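Local coordinates for protein endo-1,4-b-d-mannanase (Trichoderma reesei, PDB 1QNR) that hydrolyses internal beta-1,4 linkages of mannan, acting as an endo-mannanase of glycoside hydrolase family 5, at residues A[110-115]-A[166-171]; A[54-59]-A[115-120]; A[199-204]-A[237-242]. All blocks are in the same frame, centred on the assembly; numbering follows the deposited sequence.

Contact 1: residues A[110-115]-A[166-171]; sequences FVNNWS and LGNEPR. With BMA (beta-D-mannopyranose), chain B; BMA (beta-D-mannopyranose), chain C.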
loop_
_atom_site.group_PDB
_atom_site.type_symbol
_atom_site.label_atom_id
_atom_site.label_comp_id
_atom_site.label_asym_id
_atom_site.label_seq_id
_atom_site.Cartn_x
_atom_site.Cartn_y
_atom_site.Cartn_z
ATOM N N PHE A 110 5.095 -1.406 -6.140
ATOM C CA PHE A 110 6.208 -1.948 -6.917
ATOM C C PHE A 110 7.613 -1.718 -6.373
ATOM O O PHE A 110 8.512 -2.450 -6.829
ATOM C CB PHE A 110 6.175 -1.403 -8.382
ATOM C CG PHE A 110 4.879 -1.624 -9.130
ATOM C CD1 PHE A 110 4.431 -2.930 -9.393
ATOM C CD2 PHE A 110 4.142 -0.533 -9.593
ATOM C CE1 PHE A 110 3.263 -3.130 -10.117
ATOM C CE2 PHE A 110 2.949 -0.759 -10.307
ATOM C CZ PHE A 110 2.510 -2.049 -10.587
ATOM N N VAL A 111 7.790 -0.763 -5.466
ATOM C CA VAL A 111 9.134 -0.461 -4.894
ATOM C C VAL A 111 8.884 0.148 -3.497
ATOM O O VAL A 111 7.823 0.745 -3.223
ATOM C CB VAL A 111 9.933 0.515 -5.800
ATOM C CG1 VAL A 111 9.285 1.896 -5.881
ATOM C CG2 VAL A 111 11.420 0.599 -5.398
ATOM N N ASN A 112 9.902 0.042 -2.638
ATOM C CA ASN A 112 9.844 0.700 -1.304
ATOM C C ASN A 112 10.680 2.009 -1.332
ATOM O O ASN A 112 11.815 1.990 -1.861
ATOM C CB ASN A 112 10.472 -0.231 -0.257
ATOM C CG ASN A 112 9.972 0.097 1.167
ATOM O OD1 ASN A 112 9.272 1.075 1.437
ATOM N ND2 ASN A 112 10.288 -0.791 2.115
ATOM N N ASN A 113 10.132 3.086 -0.703
ATOM C CA ASN A 113 10.995 4.264 -0.505
ATOM C C ASN A 113 12.134 3.893 0.449
ATOM O O ASN A 113 13.293 4.328 0.282
ATOM C CB ASN A 113 10.170 5.409 0.114
ATOM C CG ASN A 113 10.980 6.695 0.229
ATOM O OD1 ASN A 113 11.233 7.327 -0.814
ATOM N ND2 ASN A 113 11.342 7.153 1.426
ATOM N N TRP A 114 11.823 3.070 1.440
ATOM C CA TRP A 114 12.779 2.693 2.492
ATOM C C TRP A 114 13.570 1.451 2.179
ATOM O O TRP A 114 13.246 0.725 1.209
ATOM C CB TRP A 114 11.975 2.492 3.838
ATOM C CG TRP A 114 11.086 3.667 4.125
ATOM C CD1 TRP A 114 9.698 3.688 4.038
ATOM C CD2 TRP A 114 11.467 5.005 4.471
ATOM N NE1 TRP A 114 9.204 4.948 4.311
ATOM C CE2 TRP A 114 10.272 5.774 4.582
ATOM C CE3 TRP A 114 12.698 5.674 4.608
ATOM C CZ2 TRP A 114 10.283 7.136 4.910
ATOM C CZ3 TRP A 114 12.712 7.019 4.962
ATOM C CH2 TRP A 114 11.496 7.746 5.087
ATOM N N SER A 115 14.646 1.164 2.949
ATOM C CA SER A 115 15.581 0.093 2.582
ATOM C C SER A 115 15.173 -1.319 2.959
ATOM O O SER A 115 15.821 -2.287 2.611
ATOM C CB SER A 115 17.012 0.458 3.131
ATOM O OG SER A 115 17.358 1.657 2.465
ATOM N N LEU A 166 2.329 2.857 -7.128
ATOM C CA LEU A 166 3.677 3.149 -7.646
ATOM C C LEU A 166 4.741 2.810 -6.623
ATOM O O LEU A 166 5.811 2.251 -7.044
ATOM C CB LEU A 166 3.739 4.606 -8.135
ATOM C CG LEU A 166 2.694 5.059 -9.165
ATOM C CD1 LEU A 166 3.160 6.417 -9.783
ATOM C CD2 LEU A 166 2.415 4.011 -10.229
ATOM N N GLY A 167 4.577 3.100 -5.322
ATOM C CA GLY A 167 5.600 2.661 -4.357
ATOM C C GLY A 167 4.999 2.763 -2.958
ATOM O O GLY A 167 3.901 3.304 -2.723
ATOM N N ASN A 168 5.768 2.196 -1.999
ATOM C CA ASN A 168 5.415 2.405 -0.588
ATOM C C ASN A 168 6.059 3.719 -0.087
ATOM O O ASN A 168 7.305 3.757 0.065
ATOM C CB ASN A 168 5.897 1.262 0.282
ATOM C CG ASN A 168 5.559 1.492 1.773
ATOM O OD1 ASN A 168 4.399 1.773 2.145
ATOM N ND2 ASN A 168 6.592 1.395 2.600
ATOM N N GLU A 169 5.239 4.731 0.218
ATOM C CA GLU A 169 5.696 5.992 0.877
ATOM C C GLU A 169 6.747 6.730 0.084
ATOM O O GLU A 169 7.744 7.210 0.673
ATOM C CB GLU A 169 6.202 5.757 2.355
ATOM C CG GLU A 169 5.082 5.008 3.129
ATOM C CD GLU A 169 5.338 4.944 4.608
ATOM O OE1 GLU A 169 6.484 5.008 5.091
ATOM O OE2 GLU A 169 4.341 4.703 5.329
ATOM N N PRO A 170 6.635 6.944 -1.240
ATOM C CA PRO A 170 7.655 7.708 -1.985
ATOM C C PRO A 170 7.866 9.089 -1.352
ATOM O O PRO A 170 6.890 9.806 -1.052
ATOM C CB PRO A 170 7.067 7.840 -3.392
ATOM C CG PRO A 170 5.607 7.538 -3.245
ATOM C CD PRO A 170 5.472 6.546 -2.105
ATOM N N ARG A 171 9.146 9.473 -1.192
ATOM C CA ARG A 171 9.532 10.808 -0.726
ATOM C C ARG A 171 10.688 11.298 -1.583
ATOM O O ARG A 171 11.424 10.489 -2.190
ATOM C CB ARG A 171 10.003 10.845 0.744
ATOM C CG ARG A 171 8.925 10.421 1.781
ATOM C CD ARG A 171 9.610 10.604 3.162
ATOM N NE ARG A 171 8.675 10.313 4.250
ATOM C CZ ARG A 171 8.944 10.576 5.555
ATOM N NH1 ARG A 171 10.131 11.101 5.888
ATOM N NH2 ARG A 171 8.020 10.251 6.444
HETATM C C1 BMA B . 9.971 6.894 8.589
HETATM C C2 BMA B . 10.588 5.477 8.686
HETATM C C3 BMA B . 9.760 4.482 7.869
HETATM C C4 BMA B . 8.281 4.612 8.208
HETATM C C5 BMA B . 7.769 6.053 8.142
HETATM C C6 BMA B . 6.361 6.203 8.824
HETATM O O2 BMA B . 10.616 5.036 10.051
HETATM O O3 BMA B . 10.182 3.154 8.021
HETATM O O4 BMA B . 7.562 3.759 7.304
HETATM O O5 BMA B . 8.586 6.877 9.061
HETATM O O6 BMA B . 6.051 7.559 8.483
HETATM C C1 BMA C . 11.055 11.772 10.394
HETATM C C2 BMA C . 9.640 11.281 10.020
HETATM C C3 BMA C . 9.521 9.742 10.111
HETATM C C4 BMA C . 10.641 9.087 9.296
HETATM C C5 BMA C . 12.033 9.651 9.733
HETATM C C6 BMA C . 13.250 8.981 9.148
HETATM O O1 BMA C . 11.138 13.178 10.162
HETATM O O2 BMA C . 9.315 11.712 8.689
HETATM O O3 BMA C . 8.252 9.408 9.489
HETATM O O4 BMA C . 10.717 7.694 9.477
HETATM O O5 BMA C . 11.982 11.098 9.463
HETATM O O6 BMA C . 13.610 9.329 7.816
#

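Contact 2: residues A[54-59]-A[115-120]; sequences RVWGFN and SDYGGI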
loop_
_atom_site.group_PDB
_atom_site.type_symbol
_atom_site.label_atom_id
_atom_site.label_comp_id
_atom_site.label_asym_id
_atom_site.label_seq_id
_atom_site.Cartn_x
_atom_site.Cartn_y
_atom_site.Cartn_z
ATOM N N ARG A 54 -3.354 -5.201 1.660
ATOM C CA ARG A 54 -2.177 -4.546 1.001
ATOM C C ARG A 54 -0.963 -5.439 1.227
ATOM O O ARG A 54 -0.628 -5.769 2.397
ATOM C CB ARG A 54 -2.066 -3.114 1.525
ATOM C CG ARG A 54 -0.903 -2.339 0.817
ATOM C CD ARG A 54 -1.182 -0.824 1.003
ATOM N NE ARG A 54 -0.034 0.024 0.569
ATOM C CZ ARG A 54 0.952 0.443 1.402
ATOM N NH1 ARG A 54 0.993 0.030 2.680
ATOM N NH2 ARG A 54 1.837 1.319 0.909
ATOM N N VAL A 55 -0.293 -5.879 0.142
ATOM C CA VAL A 55 0.877 -6.859 0.238
ATOM C C VAL A 55 2.045 -6.250 -0.520
ATOM O O VAL A 55 1.825 -5.504 -1.513
ATOM C CB VAL A 55 0.456 -8.250 -0.321
ATOM C CG1 VAL A 55 -0.770 -8.792 0.447
ATOM C CG2 VAL A 55 0.177 -8.251 -1.833
ATOM N N TRP A 56 3.299 -6.606 -0.151
ATOM C CA TRP A 56 4.438 -6.041 -0.974
ATOM C C TRP A 56 4.521 -6.722 -2.338
ATOM O O TRP A 56 4.502 -7.953 -2.486
ATOM C CB TRP A 56 5.775 -6.200 -0.230
ATOM C CG TRP A 56 6.007 -5.205 0.903
ATOM C CD1 TRP A 56 7.139 -5.264 1.684
ATOM C CD2 TRP A 56 5.250 -4.049 1.346
ATOM N NE1 TRP A 56 7.149 -4.185 2.545
ATOM C CE2 TRP A 56 6.001 -3.447 2.385
ATOM C CE3 TRP A 56 3.994 -3.488 0.968
ATOM C CZ2 TRP A 56 5.602 -2.263 3.048
ATOM C CZ3 TRP A 56 3.608 -2.307 1.676
ATOM C CH2 TRP A 56 4.381 -1.683 2.724
ATOM N N GLY A 57 4.737 -5.906 -3.394
ATOM C CA GLY A 57 4.980 -6.461 -4.745
ATOM C C GLY A 57 6.436 -6.406 -5.153
ATOM O O GLY A 57 6.730 -6.589 -6.376
ATOM N N PHE A 58 7.346 -6.275 -4.184
ATOM C CA PHE A 58 8.771 -6.167 -4.386
ATOM C C PHE A 58 9.534 -6.967 -3.324
ATOM O O PHE A 58 9.039 -7.224 -2.226
ATOM C CB PHE A 58 9.243 -4.652 -4.265
ATOM C CG PHE A 58 8.795 -3.968 -2.963
ATOM C CD1 PHE A 58 9.569 -4.142 -1.776
ATOM C CD2 PHE A 58 7.637 -3.215 -2.900
ATOM C CE1 PHE A 58 9.128 -3.543 -0.598
ATOM C CE2 PHE A 58 7.207 -2.586 -1.717
ATOM C CZ PHE A 58 7.964 -2.765 -0.559
ATOM N N ASN A 59 10.777 -7.341 -3.743
ATOM C CA ASN A 59 11.757 -7.921 -2.792
ATOM C C ASN A 59 13.088 -7.879 -3.552
ATOM O O ASN A 59 13.472 -8.755 -4.355
ATOM C CB ASN A 59 11.329 -9.372 -2.375
ATOM C CG ASN A 59 12.182 -9.892 -1.232
ATOM O OD1 ASN A 59 13.374 -9.586 -1.149
ATOM N ND2 ASN A 59 11.636 -10.715 -0.311
ATOM N N SER A 115 14.646 1.164 2.949
ATOM C CA SER A 115 15.581 0.093 2.582
ATOM C C SER A 115 15.173 -1.319 2.959
ATOM O O SER A 115 15.821 -2.287 2.611
ATOM C CB SER A 115 17.012 0.458 3.131
ATOM O OG SER A 115 17.358 1.657 2.465
ATOM N N ASP A 116 13.969 -1.458 3.593
ATOM C CA ASP A 116 13.469 -2.766 3.906
ATOM C C ASP A 116 13.138 -3.526 2.620
ATOM O O ASP A 116 12.328 -2.987 1.812
ATOM C CB ASP A 116 12.232 -2.701 4.849
ATOM C CG ASP A 116 12.542 -1.765 6.056
ATOM O OD1 ASP A 116 13.388 -2.098 6.908
ATOM O OD2 ASP A 116 11.980 -0.664 6.148
ATOM N N TYR A 117 13.613 -4.762 2.421
ATOM C CA TYR A 117 13.393 -5.518 1.187
ATOM C C TYR A 117 13.955 -4.730 -0.015
ATOM O O TYR A 117 13.411 -4.792 -1.137
ATOM C CB TYR A 117 11.934 -5.989 1.043
ATOM C CG TYR A 117 11.494 -6.774 2.252
ATOM C CD1 TYR A 117 11.895 -8.111 2.421
ATOM C CD2 TYR A 117 10.768 -6.194 3.287
ATOM C CE1 TYR A 117 11.587 -8.859 3.562
ATOM C CE2 TYR A 117 10.463 -6.924 4.465
ATOM C CZ TYR A 117 10.881 -8.215 4.553
ATOM O OH TYR A 117 10.493 -8.948 5.718
ATOM N N GLY A 118 15.116 -4.079 0.218
ATOM C CA GLY A 118 15.923 -3.434 -0.833
ATOM C C GLY A 118 15.644 -1.969 -1.029
ATOM O O GLY A 118 16.435 -1.077 -0.692
ATOM N N GLY A 119 14.486 -1.640 -1.631
ATOM C CA GLY A 119 14.036 -0.267 -1.793
ATOM C C GLY A 119 14.836 0.488 -2.857
ATOM O O GLY A 119 15.729 -0.030 -3.561
ATOM N N ILE A 120 14.612 1.832 -2.850
ATOM C CA ILE A 120 15.342 2.807 -3.666
ATOM C C ILE A 120 16.848 2.558 -3.401
ATOM O O ILE A 120 17.652 2.657 -4.358
ATOM C CB ILE A 120 14.918 4.260 -3.354
ATOM C CG1 ILE A 120 13.550 4.482 -4.056
ATOM C CG2 ILE A 120 15.997 5.272 -3.839
ATOM C CD1 ILE A 120 12.893 5.858 -3.827
#

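Contact 3: residues A[199-204]-A[237-242]; sequences LVTLGD and FGTFHL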
loop_
_atom_site.group_PDB
_atom_site.type_symbol
_atom_site.label_atom_id
_atom_site.label_comp_id
_atom_site.label_asym_id
_atom_site.label_seq_id
_atom_site.Cartn_x
_atom_site.Cartn_y
_atom_site.Cartn_z
ATOM N N LEU A 199 -7.487 0.084 -11.350
ATOM C CA LEU A 199 -7.147 1.371 -10.762
ATOM C C LEU A 199 -5.648 1.507 -10.436
ATOM O O LEU A 199 -4.944 0.488 -10.266
ATOM C CB LEU A 199 -7.916 1.494 -9.422
ATOM C CG LEU A 199 -9.454 1.426 -9.556
ATOM C CD1 LEU A 199 -10.129 1.424 -8.144
ATOM C CD2 LEU A 199 -10.013 2.570 -10.432
ATOM N N VAL A 200 -5.115 2.735 -10.419
ATOM C CA VAL A 200 -3.726 3.048 -10.095
ATOM C C VAL A 200 -3.709 4.176 -9.042
ATOM O O VAL A 200 -4.468 5.140 -9.085
ATOM C CB VAL A 200 -2.949 3.469 -11.340
ATOM C CG1 VAL A 200 -1.449 3.756 -11.102
ATOM C CG2 VAL A 200 -3.024 2.390 -12.457
ATOM N N THR A 201 -2.742 4.066 -8.075
ATOM C CA THR A 201 -2.618 5.073 -7.017
ATOM C C THR A 201 -1.120 5.262 -6.676
ATOM O O THR A 201 -0.265 4.438 -7.069
ATOM C CB THR A 201 -3.437 4.684 -5.755
ATOM O OG1 THR A 201 -3.512 5.816 -4.837
ATOM C CG2 THR A 201 -2.817 3.490 -5.066
ATOM N N LEU A 202 -0.753 6.347 -5.984
ATOM C CA LEU A 202 0.643 6.665 -5.731
ATOM C C LEU A 202 1.249 5.883 -4.532
ATOM O O LEU A 202 2.405 5.417 -4.723
ATOM C CB LEU A 202 0.746 8.204 -5.476
ATOM C CG LEU A 202 2.162 8.765 -5.180
ATOM C CD1 LEU A 202 3.203 8.370 -6.223
ATOM C CD2 LEU A 202 2.105 10.319 -5.066
ATOM N N GLY A 203 0.536 5.732 -3.405
ATOM C CA GLY A 203 1.152 5.093 -2.238
ATOM C C GLY A 203 1.843 6.051 -1.260
ATOM O O GLY A 203 2.522 5.579 -0.363
ATOM N N ASP A 204 1.748 7.356 -1.512
ATOM C CA ASP A 204 2.337 8.322 -0.565
ATOM C C ASP A 204 1.587 8.378 0.744
ATOM O O ASP A 204 0.443 7.955 0.952
ATOM C CB ASP A 204 2.367 9.714 -1.266
ATOM C CG ASP A 204 0.957 10.194 -1.519
ATOM O OD1 ASP A 204 0.160 9.475 -2.205
ATOM O OD2 ASP A 204 0.564 11.305 -1.032
ATOM N N PHE A 237 -7.347 7.518 -7.296
ATOM C CA PHE A 237 -7.760 7.863 -5.915
ATOM C C PHE A 237 -6.528 8.260 -5.104
ATOM O O PHE A 237 -5.411 7.909 -5.525
ATOM C CB PHE A 237 -8.544 6.697 -5.225
ATOM C CG PHE A 237 -7.744 5.420 -5.085
ATOM C CD1 PHE A 237 -7.056 5.184 -3.887
ATOM C CD2 PHE A 237 -7.803 4.418 -6.052
ATOM C CE1 PHE A 237 -6.364 3.960 -3.687
ATOM C CE2 PHE A 237 -7.136 3.192 -5.865
ATOM C CZ PHE A 237 -6.424 2.953 -4.677
ATOM N N GLY A 238 -6.737 8.942 -3.965
ATOM C CA GLY A 238 -5.620 9.379 -3.124
ATOM C C GLY A 238 -5.353 8.391 -1.979
ATOM O O GLY A 238 -6.289 7.664 -1.539
ATOM N N THR A 239 -4.110 8.340 -1.487
ATOM C CA THR A 239 -3.750 7.557 -0.293
ATOM C C THR A 239 -3.131 8.478 0.750
ATOM O O THR A 239 -2.403 9.449 0.430
ATOM C CB THR A 239 -2.667 6.454 -0.623
ATOM O OG1 THR A 239 -1.553 7.033 -1.348
ATOM C CG2 THR A 239 -3.312 5.343 -1.490
ATOM N N PHE A 240 -3.362 8.154 2.039
ATOM C CA PHE A 240 -2.605 8.855 3.103
ATOM C C PHE A 240 -2.411 7.907 4.297
ATOM O O PHE A 240 -3.176 6.934 4.446
ATOM C CB PHE A 240 -3.203 10.178 3.583
ATOM C CG PHE A 240 -4.579 10.057 4.199
ATOM C CD1 PHE A 240 -5.715 10.067 3.427
ATOM C CD2 PHE A 240 -4.706 9.929 5.578
ATOM C CE1 PHE A 240 -7.028 9.989 3.956
ATOM C CE2 PHE A 240 -6.025 9.821 6.168
ATOM C CZ PHE A 240 -7.165 9.861 5.318
ATOM N N HIS A 241 -1.322 8.098 5.057
ATOM C CA HIS A 241 -0.954 7.242 6.198
ATOM C C HIS A 241 -0.918 8.104 7.505
ATOM O O HIS A 241 -1.077 9.292 7.361
ATOM C CB HIS A 241 0.460 6.623 5.959
ATOM C CG HIS A 241 0.564 5.750 4.704
ATOM N ND1 HIS A 241 1.757 5.159 4.308
ATOM C CD2 HIS A 241 -0.303 5.393 3.720
ATOM C CE1 HIS A 241 1.597 4.425 3.229
ATOM N NE2 HIS A 241 0.336 4.585 2.802
ATOM N N LEU A 242 -0.806 7.433 8.673
ATOM C CA LEU A 242 -0.900 8.276 9.899
ATOM C C LEU A 242 -0.121 7.563 11.038
ATOM O O LEU A 242 -0.496 6.486 11.533
ATOM C CB LEU A 242 -2.332 8.458 10.355
ATOM C CG LEU A 242 -2.609 9.114 11.735
ATOM C CD1 LEU A 242 -2.019 10.552 11.764
ATOM C CD2 LEU A 242 -4.133 9.169 12.005
HETATM O O HOH W 1 -2.602 8.693 -5.634
HETATM O O HOH W 2 -2.266 10.061 -3.120
#

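Contact 1: residues A[110-115]-A[166-171]
Asn-168, Glu-169 and Pro-170 form the Asn-Glu-Pro signature of family 5, just past barrel strand 161-165. They meet the loop that follows the adjacent strand, from Val-111 to Trp-114. A single beta bridge joins the backbones: Asn-168 N donates to Val-111 O (2.8 Å), and Asn-113 N donates to Asn-168 O (3.0 Å). The side chains of Asn-112 and Asn-168 lie side by side, and Asn-168 ND2 donates to Asn-112 OD1 (2.9 Å) from above the carbonyl plane. Arg-171 N reaches Asn-113 OD1 at 3.0 Å.

Trp-114 has CG anti to the carbonyl carbon (chi1 -51°), which carries it toward Glu-169 and Arg-171. Its NE1 gives a 2.8 Å bond to the anti lone pair of OE1, in one of the two conformers of Glu-169. Ring and carboxylate are nearly perpendicular, at 82°. The same OE1 accepts a hydrogen bond from O4 of the chain B mannose. C3 of that sugar sits 3.6 Å from Trp-114 CE2 on one ring face, while Asn-113 ND2 lies over the centre of the other. Trp-114 CZ2 touches the guanidinium face of Arg-171, 3.6 Å from NE. Arg-171 NH1 and NH2 bind the chain C mannose, and NH2 also forms a salt bridge with Glu-205.

Glu-169 OE2 bonds His-241 ND1. Toward the outer helices, Phe-110 and Val-111 pack on helix 138-155, and Leu-166 on helix 178-194.

Contact 2: residues A[54-59]-A[115-120]
Trp-56, Phe-58 and Asn-59 gather round Tyr-117 on the packed side of this contact. Phe-58 CG takes the crowded position between the backbone N and the carbonyl carbon, chi1 53°, which brings CG nearer to Tyr-117. The ring edge at Phe-58 CD1 lies 3.9 Å from Tyr-117 O, and CE1 is 4.1 Å from Tyr-117 CB. Phe-58 CZ also lies over one face of the Trp-56 indole, 3.3 Å above its plane and offset toward the rim. An alanine at Phe-58 would probably open a gap between Trp-56 and the CB of Tyr-117, leaving both with fewer neighbours.

Trp-56 CD1 approaches Tyr-117 CD2 at 4.1 Å. The five-membered ring of Trp-56 and the Tyr-117 ring stand 73° apart in an oblique pair. Asn-59 ND2 is 3.8 Å from Tyr-117 CD1, and Phe-31 also meets the Tyr-117 ring. No hydrogen bond crosses between the segments. On the solvent side, Asp-116 of the type II turn from Ser-115 to Gly-118 is exposed and barely touches the other loop.

The turn leads into helix 119-127. Trp-56 and Phe-58 rest on Pro-109 of strand 105-109, the next barrel strand after 52-54.

Contact 3: residues A[199-204]-A[237-242]
Leu-199 begins the contact by setting its CB at the edge of the Phe-237 ring, 4.0 Å from CE2. Val-200 turns the other way and packs on helix 178-194.

Thr-201 does more than one job. Its OG1 is anti to the backbone N, chi1 -169°, and donates to Phe-237 O at 2.9 Å from above the carbonyl plane. Its CB makes a CH-pi contact over the Phe-237 face, 3.8 Å from the ring centroid and 20° off the normal. Thr-201 and Thr-239 meet tip to tip, OG1 to CG2, at 3.4 Å.

Leu-202 N is linked through a water to Phe-237 O. That carbonyl oxygen therefore receives two donors, the water and Thr-201. Gly-203 N makes a weak bond to Thr-239 OG1 (3.2 Å). Thr-239 OG1 in turn donates to a lone pair of Asp-204 O, also at 3.2 Å. A second water joins Asp-204 OD1 to Thr-239 N. Asp-204 O further lies over one face of the His-241 ring, whose NE2 bonds Glu-275.

The two segments run broadly the same way, their directions 32° apart. Between them the hydrogen bonds are made by side chains and bridging waters, while the backbone bond of Val-200 goes to Asp-236 just before. They contain the fifth and sixth strands, 199-201 and 238-242, of a family 5 TIM barrel.

From the N terminus, the loop after strand 52-54 comes first. Contact 2 brings it to residues 115-120 and closes a loop of 55 residues. Contact 1 starts at 110-115, whose residues 110-114 lie inside that loop, and ends at 166-171. The two therefore cross, and they share Ser-115. Contact 3 follows in series, closing a shorter loop between 199-204 and 237-242. Contacts 1 and 2 tie the loops after strands 52-54, 105-109 and 161-165; contact 3 ties strands 199-201 and 238-242. Asn-168 OD1 meets Arg-54 NH2, which joins contacts 1 and 2. The backbones of Glu-169 and Gly-203 link contact 1 to contact 3.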